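PDB 5MYP: aldehyde dehydrogenase from Trypanosoma brucei, which probably oxidises aldehydes to the corresponding carboxylic acids with NAD+ as coenzyme. Local coordinates for residues F57-R67 against G125-L133; E93-T101 against D109-P117. All coordinates share one frame; numbering follows the deposited sequence. Where two conformers were deposited one is given.

Interaction 1. Residues F57-R67 against G125-L133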
loop_
_atom_site.group_PDB
_atom_site.type_symbol
_atom_site.label_atom_id
_atom_site.label_comp_id
_atom_site.label_asym_id
_atom_site.label_seq_id
_atom_site.Cartn_x
_atom_site.Cartn_y
_atom_site.Cartn_z
ATOM N N PHE A 57 0.297 -33.975 -3.529
ATOM C CA PHE A 57 -0.179 -32.750 -2.843
ATOM C C PHE A 57 -1.612 -32.915 -2.314
ATOM O O PHE A 57 -1.899 -32.530 -1.182
ATOM C CB PHE A 57 -0.098 -31.501 -3.739
ATOM C CG PHE A 57 1.241 -30.807 -3.712
ATOM C CD1 PHE A 57 1.807 -30.385 -2.510
ATOM C CD2 PHE A 57 1.921 -30.543 -4.898
ATOM C CE1 PHE A 57 3.039 -29.742 -2.487
ATOM C CE2 PHE A 57 3.150 -29.894 -4.883
ATOM C CZ PHE A 57 3.704 -29.492 -3.675
ATOM N N CYS A 58 -2.494 -33.491 -3.133
ATOM C CA CYS A 58 -3.865 -33.796 -2.697
ATOM C C CYS A 58 -3.884 -34.747 -1.496
ATOM O O CYS A 58 -4.686 -34.567 -0.577
ATOM C CB CYS A 58 -4.700 -34.369 -3.845
ATOM S SG CYS A 58 -5.080 -33.166 -5.137
ATOM N N LYS A 59 -2.989 -35.737 -1.503
ATOM C CA LYS A 59 -2.848 -36.670 -0.376
ATOM C C LYS A 59 -2.324 -35.993 0.894
ATOM O O LYS A 59 -2.804 -36.281 1.991
ATOM C CB LYS A 59 -1.931 -37.841 -0.755
ATOM C CG LYS A 59 -2.533 -38.782 -1.788
ATOM C CD LYS A 59 -3.442 -39.816 -1.139
ATOM C CE LYS A 59 -2.643 -40.983 -0.563
ATOM N NZ LYS A 59 -3.512 -42.071 -0.025
ATOM N N ALA A 60 -1.336 -35.108 0.742
ATOM C CA ALA A 60 -0.787 -34.357 1.882
ATOM C C ALA A 60 -1.826 -33.398 2.464
ATOM O O ALA A 60 -1.971 -33.287 3.691
ATOM C CB ALA A 60 0.460 -33.587 1.467
ATOM N N ILE A 61 -2.538 -32.705 1.576
ATOM C CA ILE A 61 -3.625 -31.809 1.977
ATOM C C ILE A 61 -4.763 -32.607 2.632
ATOM O O ILE A 61 -5.351 -32.153 3.619
ATOM C CB ILE A 61 -4.106 -30.939 0.787
ATOM C CG1 ILE A 61 -3.017 -29.913 0.429
ATOM C CG2 ILE A 61 -5.425 -30.227 1.103
ATOM C CD1 ILE A 61 -3.114 -29.365 -0.980
ATOM N N HIS A 62 -5.049 -33.796 2.103
ATOM C CA HIS A 62 -6.011 -34.702 2.733
ATOM C C HIS A 62 -5.578 -35.118 4.147
ATOM O O HIS A 62 -6.409 -35.187 5.052
ATOM C CB HIS A 62 -6.236 -35.953 1.884
ATOM C CG HIS A 62 -7.169 -36.931 2.515
ATOM N ND1 HIS A 62 -8.536 -36.842 2.369
ATOM C CD2 HIS A 62 -6.942 -37.980 3.339
ATOM C CE1 HIS A 62 -9.109 -37.810 3.056
ATOM N NE2 HIS A 62 -8.166 -38.515 3.655
ATOM N N ARG A 63 -4.293 -35.411 4.328
ATOM C CA ARG A 63 -3.770 -35.762 5.648
ATOM C C ARG A 63 -3.935 -34.604 6.645
ATOM O O ARG A 63 -4.353 -34.818 7.781
ATOM C CB ARG A 63 -2.300 -36.178 5.550
ATOM C CG ARG A 63 -1.744 -36.846 6.794
ATOM C CD ARG A 63 -0.341 -37.368 6.520
ATOM N NE ARG A 63 0.303 -37.901 7.719
ATOM C CZ ARG A 63 1.555 -38.361 7.767
ATOM N NH1 ARG A 63 2.042 -38.824 8.918
ATOM N NH2 ARG A 63 2.328 -38.362 6.680
ATOM N N ASP A 64 -3.626 -33.387 6.200
ATOM C CA ASP A 64 -3.750 -32.189 7.042
ATOM C C ASP A 64 -5.193 -31.760 7.323
ATOM O O ASP A 64 -5.535 -31.483 8.472
ATOM C CB ASP A 64 -3.010 -30.996 6.409
ATOM C CG ASP A 64 -1.495 -31.160 6.408
ATOM O OD1 ASP A 64 -0.937 -31.823 7.308
ATOM O OD2 ASP A 64 -0.849 -30.598 5.501
ATOM N N ARG A 65 -6.018 -31.707 6.276
ATOM C CA ARG A 65 -7.364 -31.108 6.342
ATOM C C ARG A 65 -8.534 -32.101 6.294
ATOM O O ARG A 65 -9.668 -31.716 6.586
ATOM C CB ARG A 65 -7.533 -30.112 5.192
ATOM C CG ARG A 65 -6.525 -28.969 5.187
ATOM C CD ARG A 65 -6.954 -27.815 6.083
ATOM N NE ARG A 65 -7.135 -28.224 7.470
ATOM C CZ ARG A 65 -8.314 -28.510 8.012
ATOM N NH1 ARG A 65 -8.383 -28.888 9.270
ATOM N NH2 ARG A 65 -9.423 -28.427 7.296
ATOM N N ARG A 66 -8.259 -33.361 5.949
ATOM C CA ARG A 66 -9.309 -34.340 5.564
ATOM C C ARG A 66 -10.206 -33.815 4.428
ATOM O O ARG A 66 -11.402 -34.130 4.353
ATOM C CB ARG A 66 -10.138 -34.805 6.767
ATOM C CG ARG A 66 -10.789 -36.173 6.561
ATOM C CD ARG A 66 -11.454 -36.676 7.824
ATOM N NE ARG A 66 -12.558 -35.805 8.231
ATOM C CZ ARG A 66 -12.996 -35.628 9.479
ATOM N NH1 ARG A 66 -12.437 -36.254 10.512
ATOM N NH2 ARG A 66 -14.014 -34.799 9.694
ATOM N N ARG A 67 -9.605 -33.016 3.547
ATOM C CA ARG A 67 -10.295 -32.430 2.414
ATOM C C ARG A 67 -10.201 -33.418 1.253
ATOM O O ARG A 67 -9.131 -33.982 0.999
ATOM C CB ARG A 67 -9.646 -31.085 2.077
ATOM C CG ARG A 67 -10.318 -30.312 0.961
ATOM C CD ARG A 67 -10.475 -28.829 1.291
ATOM N NE ARG A 67 -9.306 -28.187 1.897
ATOM C CZ ARG A 67 -8.198 -27.858 1.244
ATOM N NH1 ARG A 67 -8.069 -28.149 -0.040
ATOM N NH2 ARG A 67 -7.207 -27.256 1.885
ATOM N N GLY A 125 2.594 -18.209 5.006
ATOM C CA GLY A 125 1.417 -18.976 4.622
ATOM C C GLY A 125 0.487 -19.248 5.783
ATOM O O GLY A 125 0.810 -18.971 6.939
ATOM N N THR A 126 -0.680 -19.789 5.458
ATOM C CA THR A 126 -1.648 -20.218 6.457
ATOM C C THR A 126 -2.007 -21.690 6.202
ATOM O O THR A 126 -1.579 -22.286 5.205
ATOM C CB THR A 126 -2.885 -19.279 6.498
ATOM O OG1 THR A 126 -3.746 -19.664 7.575
ATOM C CG2 THR A 126 -3.659 -19.290 5.183
ATOM N N TRP A 127 -2.783 -22.262 7.114
ATOM C CA TRP A 127 -3.018 -23.716 7.161
ATOM C C TRP A 127 -4.258 -24.205 6.404
ATOM O O TRP A 127 -4.330 -25.383 6.061
ATOM C CB TRP A 127 -3.094 -24.211 8.616
ATOM C CG TRP A 127 -4.104 -23.500 9.457
ATOM C CD1 TRP A 127 -3.879 -22.441 10.287
ATOM C CD2 TRP A 127 -5.504 -23.780 9.535
ATOM N NE1 TRP A 127 -5.049 -22.050 10.886
ATOM C CE2 TRP A 127 -6.064 -22.853 10.440
ATOM C CE3 TRP A 127 -6.340 -24.734 8.937
ATOM C CZ2 TRP A 127 -7.423 -22.852 10.763
ATOM C CZ3 TRP A 127 -7.697 -24.723 9.247
ATOM C CH2 TRP A 127 -8.221 -23.788 10.152
ATOM N N ASN A 128 -5.233 -23.326 6.169
ATOM C CA ASN A 128 -6.558 -23.756 5.684
ATOM C C ASN A 128 -6.571 -24.154 4.199
ATOM O O ASN A 128 -7.251 -25.111 3.819
ATOM C CB ASN A 128 -7.646 -22.714 6.018
ATOM C CG ASN A 128 -7.481 -21.407 5.265
ATOM O OD1 ASN A 128 -6.368 -20.989 4.964
ATOM N ND2 ASN A 128 -8.595 -20.751 4.969
ATOM N N TYR A 129 -5.823 -23.420 3.374
ATOM C CA TYR A 129 -5.526 -23.820 1.993
ATOM C C TYR A 129 -4.012 -23.687 1.843
ATOM O O TYR A 129 -3.517 -22.687 1.326
ATOM C CB TYR A 129 -6.295 -22.964 0.989
ATOM C CG TYR A 129 -7.789 -23.141 1.123
ATOM C CD1 TYR A 129 -8.464 -24.153 0.435
ATOM C CD2 TYR A 129 -8.525 -22.319 1.966
ATOM C CE1 TYR A 129 -9.832 -24.323 0.576
ATOM C CE2 TYR A 129 -9.893 -22.480 2.115
ATOM C CZ TYR A 129 -10.548 -23.478 1.421
ATOM O OH TYR A 129 -11.911 -23.631 1.576
ATOM N N PRO A 130 -3.271 -24.696 2.339
ATOM C CA PRO A 130 -1.840 -24.539 2.589
ATOM C C PRO A 130 -0.941 -24.521 1.355
ATOM O O PRO A 130 0.207 -24.094 1.473
ATOM C CB PRO A 130 -1.512 -25.735 3.490
ATOM C CG PRO A 130 -2.502 -26.777 3.097
ATOM C CD PRO A 130 -3.747 -26.047 2.702
ATOM N N LEU A 131 -1.436 -24.981 0.203
ATOM C CA LEU A 131 -0.675 -24.892 -1.043
ATOM C C LEU A 131 -0.998 -23.589 -1.775
ATOM O O LEU A 131 -0.092 -22.847 -2.151
ATOM C CB LEU A 131 -0.958 -26.099 -1.943
ATOM C CG LEU A 131 -0.023 -26.273 -3.146
ATOM C CD1 LEU A 131 1.413 -26.498 -2.692
ATOM C CD2 LEU A 131 -0.504 -27.409 -4.041
ATOM N N LEU A 132 -2.287 -23.316 -1.968
ATOM C CA LEU A 132 -2.742 -22.095 -2.645
ATOM C C LEU A 132 -2.179 -20.828 -2.007
ATOM O O LEU A 132 -1.621 -19.977 -2.696
ATOM C CB LEU A 132 -4.271 -22.013 -2.634
ATOM C CG LEU A 132 -4.917 -20.820 -3.347
ATOM C CD1 LEU A 132 -4.743 -20.953 -4.849
ATOM C CD2 LEU A 132 -6.388 -20.699 -2.972
ATOM N N LEU A 133 -2.315 -20.720 -0.689
ATOM C CA LEU A 133 -2.013 -19.468 0.006
ATOM C C LEU A 133 -0.537 -19.283 0.371
ATOM O O LEU A 133 -0.179 -18.285 1.002
ATOM C CB LEU A 133 -2.929 -19.314 1.228
ATOM C CG LEU A 133 -4.425 -19.319 0.881
ATOM C CD1 LEU A 133 -5.268 -19.196 2.140
ATOM C CD2 LEU A 133 -4.792 -18.222 -0.110
#

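Interaction 2. Residues E93-T101 against D109-P117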
loop_
_atom_site.group_PDB
_atom_site.type_symbol
_atom_site.label_atom_id
_atom_site.label_comp_id
_atom_site.label_asym_id
_atom_site.label_seq_id
_atom_site.Cartn_x
_atom_site.Cartn_y
_atom_site.Cartn_z
ATOM N N GLU A 93 3.406 -7.929 -21.220
ATOM C CA GLU A 93 2.486 -6.791 -21.110
ATOM C C GLU A 93 2.719 -6.027 -19.802
ATOM O O GLU A 93 2.797 -4.800 -19.807
ATOM C CB GLU A 93 1.027 -7.256 -21.190
ATOM C CG GLU A 93 -0.006 -6.135 -21.268
ATOM C CD GLU A 93 -1.435 -6.620 -21.087
ATOM O OE1 GLU A 93 -1.708 -7.806 -21.357
ATOM O OE2 GLU A 93 -2.299 -5.815 -20.675
ATOM N N TYR A 94 2.836 -6.758 -18.692
ATOM C CA TYR A 94 2.947 -6.133 -17.371
ATOM C C TYR A 94 4.254 -5.361 -17.157
ATOM O O TYR A 94 4.245 -4.313 -16.511
ATOM C CB TYR A 94 2.740 -7.174 -16.258
ATOM C CG TYR A 94 1.373 -7.855 -16.228
ATOM C CD1 TYR A 94 0.250 -7.288 -16.855
ATOM C CD2 TYR A 94 1.191 -9.061 -15.541
ATOM C CE1 TYR A 94 -0.985 -7.911 -16.818
ATOM C CE2 TYR A 94 -0.054 -9.685 -15.498
ATOM C CZ TYR A 94 -1.133 -9.097 -16.140
ATOM O OH TYR A 94 -2.369 -9.682 -16.117
ATOM N N VAL A 95 5.359 -5.856 -17.708
ATOM C CA VAL A 95 6.663 -5.199 -17.531
ATOM C C VAL A 95 6.843 -3.880 -18.305
ATOM O O VAL A 95 7.704 -3.083 -17.945
ATOM C CB VAL A 95 7.852 -6.144 -17.854
ATOM C CG1 VAL A 95 7.880 -7.332 -16.899
ATOM C CG2 VAL A 95 7.839 -6.608 -19.307
ATOM N N LYS A 96 6.044 -3.653 -19.353
ATOM C CA LYS A 96 6.244 -2.500 -20.238
ATOM C C LYS A 96 5.889 -1.181 -19.541
ATOM O O LYS A 96 4.976 -1.157 -18.721
ATOM C CB LYS A 96 5.438 -2.645 -21.539
ATOM C CG LYS A 96 3.964 -2.296 -21.457
ATOM C CD LYS A 96 3.179 -2.903 -22.617
ATOM C CE LYS A 96 1.788 -2.295 -22.701
ATOM N NZ LYS A 96 0.869 -3.058 -23.585
ATOM N N PRO A 97 6.610 -0.092 -19.869
ATOM C CA PRO A 97 6.240 1.208 -19.302
ATOM C C PRO A 97 4.861 1.685 -19.757
ATOM O O PRO A 97 4.454 1.396 -20.880
ATOM C CB PRO A 97 7.329 2.162 -19.832
ATOM C CG PRO A 97 8.457 1.289 -20.225
ATOM C CD PRO A 97 7.832 0.011 -20.690
ATOM N N VAL A 98 4.167 2.392 -18.874
ATOM C CA VAL A 98 2.875 3.020 -19.160
ATOM C C VAL A 98 3.098 4.519 -19.403
ATOM O O VAL A 98 3.912 5.148 -18.716
ATOM C CB VAL A 98 1.893 2.808 -17.978
ATOM C CG1 VAL A 98 0.602 3.600 -18.160
ATOM C CG2 VAL A 98 1.585 1.326 -17.804
ATOM N N LYS A 99 2.378 5.075 -20.377
ATOM C CA LYS A 99 2.422 6.503 -20.673
ATOM C C LYS A 99 1.289 7.205 -19.914
ATOM O O LYS A 99 0.125 7.080 -20.303
ATOM C CB LYS A 99 2.288 6.749 -22.185
ATOM C CG LYS A 99 3.360 6.085 -23.043
ATOM C CD LYS A 99 4.745 6.693 -22.869
ATOM C CE LYS A 99 4.907 8.001 -23.628
ATOM N NZ LYS A 99 6.115 8.751 -23.165
ATOM N N PRO A 100 1.612 7.931 -18.826
ATOM C CA PRO A 100 0.556 8.569 -18.038
ATOM C C PRO A 100 -0.073 9.782 -18.726
ATOM O O PRO A 100 0.551 10.403 -19.583
ATOM C CB PRO A 100 1.292 9.021 -16.778
ATOM C CG PRO A 100 2.662 9.331 -17.256
ATOM C CD PRO A 100 2.946 8.318 -18.335
ATOM N N THR A 101 -1.299 10.102 -18.325
ATOM C CA THR A 101 -2.002 11.289 -18.800
ATOM C C THR A 101 -1.419 12.516 -18.103
ATOM O O THR A 101 -1.541 12.652 -16.875
ATOM C CB THR A 101 -3.515 11.190 -18.513
ATOM O OG1 THR A 101 -4.041 10.027 -19.161
ATOM C CG2 THR A 101 -4.258 12.435 -19.012
ATOM N N ASP A 109 6.766 17.527 -21.628
ATOM C CA ASP A 109 7.890 16.604 -21.413
ATOM C C ASP A 109 7.519 15.161 -21.743
ATOM O O ASP A 109 6.341 14.833 -21.915
ATOM C CB ASP A 109 8.387 16.700 -19.967
ATOM C CG ASP A 109 8.853 18.092 -19.601
ATOM O OD1 ASP A 109 9.572 18.719 -20.411
ATOM O OD2 ASP A 109 8.508 18.562 -18.497
ATOM N N ASP A 110 8.544 14.320 -21.850
ATOM C CA ASP A 110 8.382 12.893 -22.117
ATOM C C ASP A 110 8.347 12.137 -20.787
ATOM O O ASP A 110 9.390 11.970 -20.139
ATOM C CB ASP A 110 9.535 12.395 -23.000
ATOM C CG ASP A 110 9.581 10.873 -23.120
ATOM O OD1 ASP A 110 8.501 10.256 -23.262
ATOM O OD2 ASP A 110 10.690 10.295 -23.076
ATOM N N CYS A 111 7.156 11.673 -20.394
ATOM C CA CYS A 111 6.961 10.974 -19.110
ATOM C C CYS A 111 6.537 9.507 -19.271
ATOM O O CYS A 111 5.821 9.163 -20.211
ATOM C CB CYS A 111 5.930 11.729 -18.265
ATOM S SG CYS A 111 6.445 13.413 -17.844
ATOM N N GLU A 112 6.980 8.669 -18.332
ATOM C CA GLU A 112 6.696 7.229 -18.299
ATOM C C GLU A 112 6.530 6.742 -16.864
ATOM O O GLU A 112 7.128 7.309 -15.949
ATOM C CB GLU A 112 7.871 6.443 -18.883
ATOM C CG GLU A 112 7.936 6.359 -20.393
ATOM C CD GLU A 112 9.058 5.425 -20.855
ATOM O OE1 GLU A 112 9.878 4.970 -20.022
ATOM O OE2 GLU A 112 9.134 5.143 -22.062
ATOM N N LEU A 113 5.731 5.692 -16.683
ATOM C CA LEU A 113 5.672 4.950 -15.422
ATOM C C LEU A 113 6.279 3.572 -15.676
ATOM O O LEU A 113 5.689 2.750 -16.379
ATOM C CB LEU A 113 4.230 4.829 -14.923
ATOM C CG LEU A 113 3.434 6.133 -14.811
ATOM C CD1 LEU A 113 2.037 5.853 -14.273
ATOM C CD2 LEU A 113 4.149 7.160 -13.950
ATOM N N GLN A 114 7.479 3.344 -15.147
ATOM C CA GLN A 114 8.183 2.065 -15.297
ATOM C C GLN A 114 7.899 1.199 -14.078
ATOM O O GLN A 114 7.579 1.719 -13.010
ATOM C CB GLN A 114 9.694 2.285 -15.442
ATOM C CG GLN A 114 10.104 3.100 -16.671
ATOM C CD GLN A 114 11.609 3.304 -16.788
ATOM O OE1 GLN A 114 12.387 2.844 -15.945
ATOM N NE2 GLN A 114 12.029 4.003 -17.843
ATOM N N TYR A 115 8.005 -0.117 -14.237
ATOM C CA TYR A 115 7.856 -1.059 -13.127
ATOM C C TYR A 115 9.188 -1.726 -12.866
ATOM O O TYR A 115 9.830 -2.195 -13.799
ATOM C CB TYR A 115 6.788 -2.105 -13.446
ATOM C CG TYR A 115 5.419 -1.498 -13.543
ATOM C CD1 TYR A 115 4.619 -1.364 -12.411
ATOM C CD2 TYR A 115 4.933 -1.013 -14.759
ATOM C CE1 TYR A 115 3.358 -0.790 -12.488
ATOM C CE2 TYR A 115 3.673 -0.437 -14.847
ATOM C CZ TYR A 115 2.891 -0.333 -13.711
ATOM O OH TYR A 115 1.643 0.230 -13.804
ATOM N N GLU A 116 9.610 -1.755 -11.600
ATOM C CA GLU A 116 10.859 -2.410 -11.213
ATOM C C GLU A 116 10.637 -3.370 -10.040
ATOM O O GLU A 116 9.715 -3.168 -9.239
ATOM C CB GLU A 116 11.942 -1.376 -10.861
ATOM C CG GLU A 116 11.608 -0.461 -9.690
ATOM C CD GLU A 116 12.767 0.420 -9.243
ATOM O OE1 GLU A 116 13.862 0.365 -9.841
ATOM O OE2 GLU A 116 12.585 1.176 -8.265
ATOM N N PRO A 117 11.479 -4.416 -9.928
ATOM C CA PRO A 117 11.392 -5.299 -8.757
ATOM C C PRO A 117 11.701 -4.579 -7.442
ATOM O O PRO A 117 12.372 -3.550 -7.449
ATOM C CB PRO A 117 12.457 -6.368 -9.033
ATOM C CG PRO A 117 12.702 -6.317 -10.496
ATOM C CD PRO A 117 12.470 -4.899 -10.907
HETATM O O HOH W 1 8.599 -0.712 -16.991
HETATM O O HOH W 2 9.309 -3.993 -15.703
#

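Interaction 1. Residues F57-R67 against G125-L133
Leu131 lays both of its methyl groups across the ring of Phe57, and here the apolar packing is tightest. CD1 of Leu131 sits 3.9 Å from the ring centroid of Phe57, a CH-pi contact only 22° off the normal, while CD2 of Leu131 reaches back to CG of Phe57 at 3.8 Å. The first torsion of Leu131 (chi1 -168°) sets CG opposite the backbone N and aims the branch at the helix. One turn along, CG1 of Ile61 meets CG of Pro130 at 4.1 Å, and CD1 of Ile61 touches CB of Leu131. Trp127, Asn128, Tyr129 and Pro130 form the WNYP signature of aldehyde dehydrogenases, in the loop between strand 110-124 and helix 132-143. The Asn128 side chain, whose main polar partner is Gln257, lies about 5 Å from that of the predicted nucleophile Cys259, consistent with the oxyanion-hole role of its counterpart in relatives; Tyr129 OH bonds to Thr258. Toward the helix C-terminus the contact turns polar and less certain, since Arg65 and Arg67 are each modelled twice. In one conformer, Arg67 NH2 makes a weak hydrogen bond to Asn128 O (2.9 Å), and a guanidinium face covers CD1 of Tyr129; NH1 pairs with Glu76. Folded at chi2 and chi3, Arg65 brings NE to the edge of the partly exposed indole, 3.9 Å from Trp127 CE3, with guanidinium and ring planes 66° apart; Arg315 O holds its NH1.

Interaction 2. Residues E93-T101 against D109-P117
Val98 and Leu113 face each other as a single antiparallel, hydrogen-bonded pair. Val98 N gives its hydrogen to Leu113 O at 2.9 Å, and Leu113 N returns a nearly straight bond to Val98 O (169°) that lies in the carbonyl plane. Side chains pack around this bridge. The ring of Pro100 crosses Leu113, with CB of Pro100 4.1 Å from CG of Leu113, and CG2 of Val98 abuts the edge of the Tyr115 ring at CE2. Pro97 runs alongside Glu112, both pointing the same way. Lys99 starts away from the strand, but bends at chi2 and chi3 (-69° and -78°) bring its amine back: NZ forms a salt bridge to Asp110 OD1 at 2.8 Å and a hydrogen bond to Cys111 O at 3.0 Å, coming from above that carbonyl plane. Farther along, where the backbones separate, two waters link Val95 O to Tyr115 N and Tyr115 O. The next shell fixes these groups. Arg461 pairs with both Asp110 OD2 and Glu112 OE1, and the latter also accepts an N-H from Gln114 NE2, in the plane of that amide. Strand 454-461 flanks strand 110-124, and the second subunit packs Gly430 on Pro100 and Pro432 on Leu113, while its Glu409 is hydrogen-bonded to Gln114 NE2. Such an extended beta arm, meeting a partner chain, is consistent with the oligomerisation region of aldehyde dehydrogenases.

How the interactions relate
Interactions 1 and 2 sit on opposite sides of the chain's centre, about 39 Å apart between centres, yet are linked by neighbouring elements. Strand 110-124 begins in interaction 2 and leads into the loop used by interaction 1; helix 69-95 supplies Glu76 beside the first contact and ends in the second. Interaction 1 is buried core, where a helix packs against the loop beside the predicted active site through apolar side chains and arginines, with one weak direct hydrogen bond. Interaction 2 is partly exposed and faces a second subunit; to its apolar packing it adds two straight backbone bonds, a salt bridge and water links, and it buries more surface, 544 against 412 Å².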